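Local structure of NAD-dependent aldehyde dehydrogenase (Sinorhizobium meliloti, 3U4J) at residues K72-D75 and W79-M82; V241-F246 and F485-Q490. The protein probably oxidises aldehydes with NAD or NADP as the electron acceptor, as a member of the aldehyde dehydrogenase family, and binds calcium. One frame throughout, in Å; residues are numbered along the deposited sequence.

Contact 1: K72-D75 and W79-M82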
loop_
_atom_site.group_PDB
_atom_site.type_symbol
_atom_site.label_atom_id
_atom_site.label_comp_id
_atom_site.label_asym_id
_atom_site.label_seq_id
_atom_site.Cartn_x
_atom_site.Cartn_y
_atom_site.Cartn_z
ATOM N N LYS A 72 -25.858 18.607 -8.585
ATOM C CA LYS A 72 -26.958 18.193 -7.710
ATOM C C LYS A 72 -26.757 16.738 -7.293
ATOM O O LYS A 72 -26.868 16.414 -6.108
ATOM C CB LYS A 72 -28.303 18.381 -8.427
ATOM C CG LYS A 72 -29.525 17.986 -7.554
ATOM C CD LYS A 72 -30.888 18.313 -8.235
ATOM C CE LYS A 72 -30.980 17.785 -9.681
ATOM N NZ LYS A 72 -32.396 17.541 -10.156
ATOM N N ALA A 73 -26.396 15.872 -8.247
ATOM C CA ALA A 73 -26.159 14.450 -7.922
ATOM C C ALA A 73 -25.095 14.269 -6.851
ATOM O O ALA A 73 -25.249 13.441 -5.974
ATOM C CB ALA A 73 -25.808 13.636 -9.182
ATOM N N PHE A 74 -24.023 15.051 -6.928
ATOM C CA PHE A 74 -22.946 14.983 -5.963
ATOM C C PHE A 74 -23.266 15.638 -4.605
ATOM O O PHE A 74 -22.975 15.058 -3.538
ATOM C CB PHE A 74 -21.686 15.634 -6.508
ATOM C CG PHE A 74 -20.486 15.361 -5.653
ATOM C CD1 PHE A 74 -20.054 16.285 -4.715
ATOM C CD2 PHE A 74 -19.827 14.132 -5.743
ATOM C CE1 PHE A 74 -18.952 16.004 -3.891
ATOM C CE2 PHE A 74 -18.747 13.848 -4.934
ATOM C CZ PHE A 74 -18.304 14.781 -3.997
ATOM N N ASP A 75 -23.829 16.845 -4.663
ATOM C CA ASP A 75 -24.122 17.622 -3.445
ATOM C C ASP A 75 -25.327 17.132 -2.641
ATOM O O ASP A 75 -25.317 17.196 -1.409
ATOM C CB ASP A 75 -24.307 19.114 -3.780
ATOM C CG ASP A 75 -23.015 19.781 -4.256
ATOM O OD1 ASP A 75 -21.917 19.311 -3.920
ATOM O OD2 ASP A 75 -23.097 20.787 -4.988
ATOM N N TRP A 79 -25.485 9.046 -4.445
ATOM C CA TRP A 79 -24.301 8.323 -4.973
ATOM C C TRP A 79 -23.046 8.421 -4.104
ATOM O O TRP A 79 -22.505 7.383 -3.700
ATOM C CB TRP A 79 -24.023 8.709 -6.437
ATOM C CG TRP A 79 -22.889 7.977 -7.116
ATOM C CD1 TRP A 79 -21.652 8.461 -7.382
ATOM C CD2 TRP A 79 -22.924 6.644 -7.634
ATOM N NE1 TRP A 79 -20.900 7.507 -8.046
ATOM C CE2 TRP A 79 -21.669 6.382 -8.210
ATOM C CE3 TRP A 79 -23.908 5.636 -7.674
ATOM C CZ2 TRP A 79 -21.363 5.140 -8.812
ATOM C CZ3 TRP A 79 -23.610 4.419 -8.280
ATOM C CH2 TRP A 79 -22.342 4.180 -8.831
ATOM N N PRO A 80 -22.577 9.652 -3.785
ATOM C CA PRO A 80 -21.348 9.658 -3.018
ATOM C C PRO A 80 -21.533 9.197 -1.592
ATOM O O PRO A 80 -20.550 8.837 -0.973
ATOM C CB PRO A 80 -20.900 11.135 -3.062
ATOM C CG PRO A 80 -22.124 11.878 -3.249
ATOM C CD PRO A 80 -22.996 11.024 -4.132
ATOM N N ARG A 81 -22.775 9.193 -1.088
ATOM C CA ARG A 81 -23.082 8.751 0.282
ATOM C C ARG A 81 -23.331 7.224 0.382
ATOM O O ARG A 81 -23.387 6.664 1.482
ATOM C CB ARG A 81 -24.278 9.552 0.864
ATOM C CG ARG A 81 -23.812 10.883 1.519
ATOM C CD ARG A 81 -24.915 11.948 1.621
ATOM N NE ARG A 81 -25.177 12.527 0.298
ATOM C CZ ARG A 81 -24.365 13.386 -0.329
ATOM N NH1 ARG A 81 -23.238 13.792 0.261
ATOM N NH2 ARG A 81 -24.670 13.839 -1.545
HETATM N N MSE A 82 -23.457 6.561 -0.763
HETATM C CA MSE A 82 -23.549 5.101 -0.812
HETATM C C MSE A 82 -22.257 4.400 -0.363
HETATM O O MSE A 82 -21.190 4.982 -0.406
HETATM C CB MSE A 82 -23.849 4.671 -2.239
HETATM C CG MSE A 82 -25.305 4.729 -2.596
HETATM SE SE MSE A 82 -25.456 4.230 -4.486
HETATM C CE MSE A 82 -27.407 4.356 -4.664
HETATM O O HOH W 1 -26.350 10.914 -6.585
#
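P80 packs its pyrrolidine ring against F74 in the last turn of helix 60-75, and the loop that leads on to helix 84-100 folds back there. This is the C-terminal end of a helix in the aldehyde dehydrogenase fold, and the loop meets its backbone carbonyls. The phenyl of F74 and the proline ring cross obliquely, with CE2 of F74 3.9 Å from CB of P80. The F74 side chain starts out away from the loop, but with CG anti to the backbone N (chi1 -169°) the ring leans back until one corner reaches P80. CG of P80 also lies 3.3 Å from F74 O.

R81 comes to that same carbonyl along another path. Its chain bends at chi3 (-74°) and brings NH2 to F74 O at 2.9 Å, with an angle of 152° at the hydrogen. F74 O lies near the guanidinium plane, whereas the nitrogen stands well above the plane of the carbonyl. NH2 also bonds G77 O, so one guanidinium nitrogen ties the helix end to the turn that leaves it. The carboxylate of D75 forms salt bridges with R71 and with R450 of the second subunit, which also packs on F74.

W79 sends its indole away from helix 60-75, its NE1 bonding I186 O. Its backbone is joined to the helix by one water, which donates to A73 O at 2.8 Å and accepts from W79 N at 3.0 Å.

Contact 2: V241-F246 and F485-Q490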
loop_
_atom_site.group_PDB
_atom_site.type_symbol
_atom_site.label_atom_id
_atom_site.label_comp_id
_atom_site.label_asym_id
_atom_site.label_seq_id
_atom_site.Cartn_x
_atom_site.Cartn_y
_atom_site.Cartn_z
ATOM N N VAL A 241 -17.664 22.679 -11.989
ATOM C CA VAL A 241 -16.816 21.541 -12.372
ATOM C C VAL A 241 -15.555 21.534 -11.497
ATOM O O VAL A 241 -14.923 22.584 -11.293
ATOM C CB VAL A 241 -16.448 21.602 -13.857
ATOM C CG1 VAL A 241 -15.506 20.428 -14.208
ATOM C CG2 VAL A 241 -17.721 21.566 -14.718
ATOM N N ASP A 242 -15.214 20.367 -10.948
ATOM C CA ASP A 242 -14.060 20.222 -10.041
ATOM C C ASP A 242 -12.793 19.741 -10.754
ATOM O O ASP A 242 -11.692 19.982 -10.297
ATOM C CB ASP A 242 -14.429 19.293 -8.878
ATOM C CG ASP A 242 -15.618 19.841 -8.074
ATOM O OD1 ASP A 242 -16.666 19.151 -7.967
ATOM O OD2 ASP A 242 -15.493 21.002 -7.600
HETATM N N MSE A 243 -12.972 19.110 -11.902
HETATM C CA MSE A 243 -11.889 18.498 -12.632
HETATM C C MSE A 243 -12.266 18.284 -14.072
HETATM O O MSE A 243 -13.409 17.942 -14.366
HETATM C CB MSE A 243 -11.579 17.120 -12.015
HETATM C CG MSE A 243 -10.470 16.399 -12.736
HETATM SE SE MSE A 243 -9.917 14.826 -11.671
HETATM C CE MSE A 243 -8.560 14.186 -12.972
ATOM N N VAL A 244 -11.297 18.450 -14.963
ATOM C CA VAL A 244 -11.454 18.059 -16.372
ATOM C C VAL A 244 -10.470 16.950 -16.695
ATOM O O VAL A 244 -9.264 17.075 -16.409
ATOM C CB VAL A 244 -11.146 19.230 -17.342
ATOM C CG1 VAL A 244 -11.417 18.809 -18.767
ATOM C CG2 VAL A 244 -12.022 20.438 -16.997
ATOM N N ALA A 245 -10.986 15.874 -17.270
ATOM C CA ALA A 245 -10.173 14.740 -17.695
ATOM C C ALA A 245 -10.295 14.716 -19.207
ATOM O O ALA A 245 -11.346 14.352 -19.729
ATOM C CB ALA A 245 -10.726 13.451 -17.111
ATOM N N PHE A 246 -9.231 15.105 -19.895
ATOM C CA PHE A 246 -9.237 15.254 -21.351
ATOM C C PHE A 246 -8.316 14.227 -21.986
ATOM O O PHE A 246 -7.197 13.980 -21.487
ATOM C CB PHE A 246 -8.778 16.691 -21.747
ATOM C CG PHE A 246 -8.543 16.851 -23.234
ATOM C CD1 PHE A 246 -9.610 17.164 -24.098
ATOM C CD2 PHE A 246 -7.273 16.631 -23.776
ATOM C CE1 PHE A 246 -9.408 17.292 -25.500
ATOM C CE2 PHE A 246 -7.048 16.757 -25.158
ATOM C CZ PHE A 246 -8.129 17.088 -26.024
ATOM N N PHE A 485 -8.039 5.677 -9.378
ATOM C CA PHE A 485 -8.903 6.107 -8.268
ATOM C C PHE A 485 -8.321 7.296 -7.530
ATOM O O PHE A 485 -9.073 8.151 -7.048
ATOM C CB PHE A 485 -9.235 4.974 -7.312
ATOM C CG PHE A 485 -9.978 3.844 -7.974
ATOM C CD1 PHE A 485 -11.317 3.980 -8.312
ATOM C CD2 PHE A 485 -9.323 2.653 -8.277
ATOM C CE1 PHE A 485 -11.997 2.942 -8.929
ATOM C CE2 PHE A 485 -9.997 1.614 -8.898
ATOM C CZ PHE A 485 -11.336 1.760 -9.227
ATOM N N ASP A 486 -6.994 7.364 -7.460
ATOM C CA ASP A 486 -6.320 8.490 -6.828
ATOM C C ASP A 486 -6.510 9.759 -7.669
ATOM O O ASP A 486 -6.647 10.851 -7.115
ATOM C CB ASP A 486 -4.832 8.185 -6.590
ATOM C CG ASP A 486 -4.608 7.071 -5.545
ATOM O OD1 ASP A 486 -5.590 6.560 -4.963
ATOM O OD2 ASP A 486 -3.443 6.694 -5.328
ATOM N N GLU A 487 -6.540 9.614 -8.999
ATOM C CA GLU A 487 -6.827 10.742 -9.901
ATOM C C GLU A 487 -8.169 11.427 -9.639
ATOM O O GLU A 487 -8.289 12.642 -9.857
ATOM C CB GLU A 487 -6.819 10.309 -11.368
ATOM C CG GLU A 487 -5.453 10.090 -11.942
ATOM C CD GLU A 487 -4.531 11.310 -11.825
ATOM O OE1 GLU A 487 -4.909 12.388 -12.323
ATOM O OE2 GLU A 487 -3.433 11.159 -11.246
ATOM N N TYR A 488 -9.169 10.654 -9.200
ATOM C CA TYR A 488 -10.532 11.173 -8.942
ATOM C C TYR A 488 -10.899 11.219 -7.473
ATOM O O TYR A 488 -12.069 11.305 -7.135
ATOM C CB TYR A 488 -11.588 10.385 -9.749
ATOM C CG TYR A 488 -11.202 10.306 -11.217
ATOM C CD1 TYR A 488 -11.295 11.433 -12.047
ATOM C CD2 TYR A 488 -10.680 9.129 -11.764
ATOM C CE1 TYR A 488 -10.899 11.380 -13.385
ATOM C CE2 TYR A 488 -10.308 9.069 -13.093
ATOM C CZ TYR A 488 -10.412 10.197 -13.899
ATOM O OH TYR A 488 -10.022 10.148 -15.224
ATOM N N SER A 489 -9.886 11.180 -6.616
ATOM C CA SER A 489 -10.056 11.274 -5.169
ATOM C C SER A 489 -9.369 12.520 -4.637
ATOM O O SER A 489 -8.430 13.025 -5.260
ATOM C CB SER A 489 -9.475 10.023 -4.459
ATOM O OG SER A 489 -10.300 8.889 -4.692
ATOM N N GLN A 490 -9.869 13.034 -3.511
ATOM C CA GLN A 490 -9.135 13.987 -2.686
ATOM C C GLN A 490 -8.754 13.246 -1.414
ATOM O O GLN A 490 -9.484 12.359 -0.950
ATOM C CB GLN A 490 -10.027 15.186 -2.300
ATOM C CG GLN A 490 -10.357 16.151 -3.428
ATOM C CD GLN A 490 -9.276 17.206 -3.699
ATOM O OE1 GLN A 490 -9.496 18.135 -4.494
ATOM N NE2 GLN A 490 -8.109 17.063 -3.070
#
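The selenium of selenomethionine M243 sits against a backbone carbonyl and an aromatic ring at once: SE is 3.3 Å from E487 O and 3.7 Å from CD1 of Y488. No hydrogen bond crosses between the two segments; M243 and Y488 carry most of the contact, with smaller shares from E487 and A245. M243 leaves strand 243-247 toward the end of helix 483-487 with CG anti to the backbone N (chi1 179°), and the rest of its chain stays extended, so its full length spans the gap. It crosses the Y488 side chain at about a right angle.

The result is an oblique Met-aromatic contact, with SE 4.7 Å from the ring centroid and 61° off the ring normal. CE continues past the selenium to CE1 of Y488 at 3.7 Å, and it also approaches OE1 of E487. CB of E487 lies over one face of the tyrosine ring, toward its rim. Farther out, the methyl of A245 lies at the ring edge, CB 3.9 Å from Y488 OH. The hydroxyl of this buried tyrosine is hydrogen-bonded to E479, which fixes the polar end of the ring. E487 O, beside the selenium, is bonded to R266.

Y488 is the first residue to leave helical geometry, and the chain turns there into strand 489-497; OG of S489 reaches back to F485 O at 2.8 Å. Helix 174-187 packs on Y488 through R181, W184 and A185. Strand 243-247 runs between strands 153-168 and 266-270, parallel to both as are 191-195 and 221-223, consistent with the Rossmann-like coenzyme-binding domain of the family; strand 489-497 joins that mixed sheet antiparallel to 153-168.

In the fold
From the N terminus, the chain passes five short strands before helix 60-75, the first helix. Contact 1 closes a local loop, with three residues between its segments, before helix 84-100. Contact 2 opens much later: strand 243-247 meets the junction of helix 483-487 and strand 489-497 after 238 intervening residues, which include the second sheet's strands. The two lie in series, neither nested nor crossed, centres about 15 Å and nearest atoms about 6 Å apart. A salt bridge from D242 to R71, which also pairs with D75, links the loop just before strand 243-247 to helix 60-75. Contact 2 joins strands of the mixed sheet, and contact 1 touches T191 of that sheet through A73 and F74.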